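Local coordinates for protein serpin-ZX (Arabidopsis thaliana, PDB 3LE2) that inhibits the cysteine protease metacaspase-9, binding it covalently after cleavage of its reactive center loop, and also limits RD21A activity, restraining programmed cell death, at residues A[293-297]-A[298-302]. Residues are numbered along the deposited sequence; the frame is centred on the assembly and turned at random.
Sequences VLKGL and GLTSP
Leu-299 and Gly-298 turn their amides back onto the last turn of helix 291-296, Leu-299 N bonding to Leu-294 O at 3.0 Å and Gly-298 N to Lys-295 O at 2.8 Å. The second donor stands well above the plane of its carbonyl, 63° out of it, and so does not sit on a lone pair of Lys-295 O. Leu-297 is the first residue to leave helical backbone angles, and Gly-298 follows with a positive phi of 88°, where a beta carbon would be jammed against Leu-297 O. This is a Schellman motif, with Gly-298 as its C-prime residue, a classic way of ending a helix by reversing the chain over its final carbonyls. Its hydrophobic flank is made by Leu-294 and Leu-299, which touch at their CB atoms, 4.4 Å apart; CB of Leu-299 also rests 3.6 Å from Leu-294 O, close beside the bonded carbonyl. Both leucines are buried and pack on Leu-44 of helix 37-49, so the helix end and the chain leaving it share one apolar surface. The end of Leu-297 leads away from 298-302, and its side chain touches Asn-18, Leu-19 and His-22 of helix 5-25. Past the inverse gamma turn centred on Leu-299, Thr-300 comes alongside Lys-295 on the more exposed flank. With CG2 anti to its carbonyl carbon, Thr-300 sets this methyl 3.7 Å from Lys-295 O and 4.1 Å from Lys-295 CG. Lys-295 CG also lies 4.0 Å from Leu-299 O and near Thr-300 CA, before the lysine chain bends at chi3 (66°) to carry NZ away.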
# COMPACT_ATOMS: atom_id res chain seq x y z
N VAL A 293 6.66 9.58 10.23
CA VAL A 293 6.69 8.19 10.68
C VAL A 293 8.00 7.54 10.30
O VAL A 293 8.50 6.70 11.04
CB VAL A 293 5.55 7.28 10.14
CG1 VAL A 293 4.20 7.83 10.52
CG2 VAL A 293 5.68 7.09 8.65
N LEU A 294 8.56 7.92 9.16
CA LEU A 294 9.82 7.36 8.72
C LEU A 294 10.95 7.76 9.66
O LEU A 294 11.74 6.91 10.06
CB LEU A 294 10.15 7.74 7.28
CG LEU A 294 9.36 7.00 6.21
CD1 LEU A 294 9.57 7.69 4.88
CD2 LEU A 294 9.77 5.53 6.13
N LYS A 295 11.02 9.04 10.03
CA LYS A 295 11.96 9.49 11.05
C LYS A 295 11.80 8.66 12.32
O LYS A 295 12.78 8.26 12.95
CB LYS A 295 11.77 10.98 11.35
CG LYS A 295 12.47 11.87 10.35
CD LYS A 295 11.83 13.23 10.23
CE LYS A 295 11.98 14.03 11.49
NZ LYS A 295 11.51 15.42 11.24
N GLY A 296 10.55 8.37 12.66
CA GLY A 296 10.23 7.52 13.79
C GLY A 296 10.86 6.14 13.72
O GLY A 296 11.30 5.61 14.74
N LEU A 297 10.90 5.55 12.53
CA LEU A 297 11.55 4.24 12.33
C LEU A 297 13.05 4.38 12.19
O LEU A 297 13.74 3.43 11.80
CB LEU A 297 11.00 3.54 11.08
CG LEU A 297 9.53 3.15 11.14
CD1 LEU A 297 8.91 3.16 9.76
CD2 LEU A 297 9.40 1.80 11.81
N GLY A 298 13.57 5.58 12.46
CA GLY A 298 14.99 5.82 12.41
C GLY A 298 15.56 6.23 11.06
O GLY A 298 16.77 6.40 10.93
N LEU A 299 14.70 6.39 10.06
CA LEU A 299 15.16 6.86 8.75
C LEU A 299 15.15 8.37 8.77
O LEU A 299 14.28 9.00 8.17
CB LEU A 299 14.30 6.31 7.60
CG LEU A 299 14.89 6.49 6.20
CD1 LEU A 299 16.34 6.04 6.15
CD2 LEU A 299 14.08 5.78 5.14
N THR A 300 16.13 8.93 9.46
CA THR A 300 16.19 10.35 9.79
C THR A 300 17.02 11.16 8.80
O THR A 300 16.76 12.34 8.61
CB THR A 300 16.81 10.55 11.19
OG1 THR A 300 17.86 9.59 11.38
CG2 THR A 300 15.76 10.38 12.27
N SER A 301 18.02 10.54 8.19
CA SER A 301 19.01 11.29 7.40
C SER A 301 18.46 12.05 6.18
O SER A 301 18.90 13.17 5.89
CB SER A 301 20.21 10.43 7.01
OG SER A 301 19.88 9.52 5.97
N PRO A 302 17.52 11.44 5.44
CA PRO A 302 16.96 12.17 4.29
C PRO A 302 16.29 13.49 4.66
O PRO A 302 16.21 14.37 3.81
CB PRO A 302 15.94 11.19 3.72
CG PRO A 302 16.48 9.82 4.14
CD PRO A 302 17.03 10.06 5.51